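Local coordinates for protein mini-Z (PDB 3S1B) that probably serves as a compact, disulfide-linked two-helix binder, derived from the Z domain of staphylococcal protein A, that engages a partner protein, at residues L7-A12 against S29-C34. Residues are numbered along the deposited sequence; the frame is centred on the assembly and turned at random.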
loop_
_atom_site.group_PDB
_atom_site.type_symbol
_atom_site.label_atom_id
_atom_site.label_comp_id
_atom_site.label_asym_id
_atom_site.label_seq_id
_atom_site.Cartn_x
_atom_site.Cartn_y
_atom_site.Cartn_z
ATOM N N LEU B 7 -18.489 14.096 -27.757
ATOM C CA LEU B 7 -19.799 13.498 -27.792
ATOM C C LEU B 7 -19.716 12.019 -27.631
ATOM O O LEU B 7 -20.571 11.411 -27.033
ATOM C CB LEU B 7 -20.466 13.838 -29.096
ATOM C CG LEU B 7 -20.735 15.320 -29.105
ATOM C CD1 LEU B 7 -21.124 15.771 -30.446
ATOM C CD2 LEU B 7 -21.788 15.621 -28.120
ATOM N N ARG B 8 -18.693 11.451 -28.239
ATOM C CA ARG B 8 -18.454 10.029 -28.170
ATOM C C ARG B 8 -18.116 9.602 -26.765
ATOM O O ARG B 8 -18.616 8.616 -26.272
ATOM C CB ARG B 8 -17.353 9.645 -29.154
ATOM C CG ARG B 8 -17.839 8.865 -30.354
ATOM C CD ARG B 8 -17.280 9.369 -31.655
ATOM N NE ARG B 8 -15.948 8.889 -31.972
ATOM C CZ ARG B 8 -15.628 7.616 -32.084
ATOM N NH1 ARG B 8 -16.529 6.695 -31.857
ATOM N NH2 ARG B 8 -14.403 7.268 -32.392
ATOM N N TYR B 9 -17.263 10.364 -26.113
ATOM C CA TYR B 9 -16.923 10.078 -24.742
ATOM C C TYR B 9 -18.142 10.268 -23.877
ATOM O O TYR B 9 -18.382 9.514 -22.961
ATOM C CB TYR B 9 -15.792 10.964 -24.277
ATOM C CG TYR B 9 -14.446 10.496 -24.734
ATOM C CD1 TYR B 9 -13.990 9.243 -24.417
ATOM C CD2 TYR B 9 -13.628 11.312 -25.464
ATOM C CE1 TYR B 9 -12.768 8.823 -24.823
ATOM C CE2 TYR B 9 -12.411 10.898 -25.863
ATOM C CZ TYR B 9 -11.985 9.655 -25.547
ATOM O OH TYR B 9 -10.755 9.244 -25.956
ATOM N N LYS B 10 -18.892 11.318 -24.147
ATOM C CA LYS B 10 -20.037 11.628 -23.327
ATOM C C LYS B 10 -21.080 10.541 -23.364
ATOM O O LYS B 10 -21.648 10.196 -22.345
ATOM C CB LYS B 10 -20.639 12.967 -23.731
ATOM C CG LYS B 10 -21.943 13.242 -23.046
ATOM C CD LYS B 10 -22.032 14.635 -22.484
ATOM C CE LYS B 10 -22.675 15.583 -23.437
ATOM N NZ LYS B 10 -21.722 15.857 -24.505
ATOM N N GLU B 11 -21.334 10.013 -24.542
ATOM C CA GLU B 11 -22.285 8.942 -24.697
ATOM C C GLU B 11 -21.822 7.712 -23.964
ATOM O O GLU B 11 -22.621 6.951 -23.481
ATOM C CB GLU B 11 -22.557 8.675 -26.167
ATOM C CG GLU B 11 -22.332 7.260 -26.606
ATOM C CD GLU B 11 -23.489 6.372 -26.309
ATOM O OE1 GLU B 11 -23.417 5.176 -26.630
ATOM O OE2 GLU B 11 -24.473 6.868 -25.755
ATOM N N ALA B 12 -20.526 7.492 -23.901
ATOM C CA ALA B 12 -20.027 6.303 -23.251
ATOM C C ALA B 12 -20.441 6.297 -21.810
ATOM O O ALA B 12 -20.840 5.280 -21.280
ATOM C CB ALA B 12 -18.553 6.254 -23.349
ATOM N N SER B 29 -11.960 2.235 -27.997
ATOM C CA SER B 29 -12.213 2.531 -29.388
ATOM C C SER B 29 -12.170 4.015 -29.660
ATOM O O SER B 29 -11.608 4.439 -30.648
ATOM C CB SER B 29 -13.582 2.034 -29.781
ATOM O OG SER B 29 -13.805 0.763 -29.237
ATOM N N ILE B 30 -12.761 4.816 -28.785
ATOM C CA ILE B 30 -12.783 6.247 -28.995
ATOM C C ILE B 30 -11.365 6.741 -28.989
ATOM O O ILE B 30 -11.021 7.654 -29.708
ATOM C CB ILE B 30 -13.637 6.995 -27.979
ATOM C CG1 ILE B 30 -14.922 6.241 -27.695
ATOM C CG2 ILE B 30 -13.984 8.348 -28.490
ATOM C CD1 ILE B 30 -15.316 5.347 -28.770
ATOM N N ASP B 31 -10.540 6.150 -28.148
ATOM C CA ASP B 31 -9.140 6.534 -28.093
ATOM C C ASP B 31 -8.389 6.260 -29.382
ATOM O O ASP B 31 -7.612 7.083 -29.825
ATOM C CB ASP B 31 -8.441 5.778 -26.983
ATOM C CG ASP B 31 -8.874 6.213 -25.630
ATOM O OD1 ASP B 31 -9.508 7.271 -25.534
ATOM O OD2 ASP B 31 -8.574 5.499 -24.663
ATOM N N ASP B 32 -8.617 5.100 -29.983
ATOM C CA ASP B 32 -7.934 4.737 -31.235
ATOM C C ASP B 32 -8.153 5.819 -32.291
ATOM O O ASP B 32 -7.196 6.316 -32.887
ATOM C CB ASP B 32 -8.415 3.373 -31.773
ATOM C CG ASP B 32 -7.791 2.174 -31.037
ATOM O OD1 ASP B 32 -8.277 1.037 -31.246
ATOM O OD2 ASP B 32 -6.821 2.353 -30.260
ATOM N N ASP B 33 -9.417 6.183 -32.504
ATOM C CA ASP B 33 -9.779 7.257 -33.437
ATOM C C ASP B 33 -9.508 8.639 -32.841
ATOM O O ASP B 33 -9.417 9.626 -33.573
ATOM C CB ASP B 33 -11.263 7.157 -33.843
ATOM C CG ASP B 33 -11.546 5.989 -34.789
ATOM O OD1 ASP B 33 -10.609 5.231 -35.121
ATOM O OD2 ASP B 33 -12.713 5.827 -35.206
ATOM N N CYS B 34 -9.381 8.707 -31.519
ATOM C CA CYS B 34 -9.290 9.981 -30.826
ATOM C C CYS B 34 -8.517 9.862 -29.517
ATOM O O CYS B 34 -7.587 10.626 -29.266
ATOM C CB CYS B 34 -10.700 10.504 -30.551
ATOM S SG CYS B 34 -10.788 12.287 -30.505
#
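Ile-30 fits between two side chains of the facing helix, Arg-8 and Tyr-9. Its CG2, anti to the backbone N, sits over the middle of one face of the Tyr-9 ring in a CH-pi contact, 3.9 Å from the ring centroid and 13° off the normal. Ile-30 CG2 also meets Arg-8 CB at 3.7 Å. Arg-8 bends at chi2 and chi3, which lays its guanidinium obliquely across the isoleucine, with Ile-30 CD1 over a face, 3.6 Å from Arg-8 NH1. Beyond it, Arg-8 NH2 reaches Asp-33 OD2 in a 3.6 Å salt bridge, the guanidinium and carboxylate planes 44° apart. At the far end of the ring, Tyr-9 OH donates to Asp-31 OD1 at 2.4 Å, approaching nearly along the carboxylate C-O axis. An alanine here in place of Arg-8, without the guanidinium, would probably leave Ile-30 less well covered and Asp-33 without this ionic partner. Helices 3-14 and 20-33 pack as an antiparallel hairpin, the axes of 7-12 and 29-33 approaching to 10.5 Å; the Cys-5 to Cys-34 disulfide ties its terminal end, Tyr-9 and Ala-12 continue the packing onto Ile-27, and Asp-32 OD2 is hydrogen-bonded to the backbone of a different protein's chain.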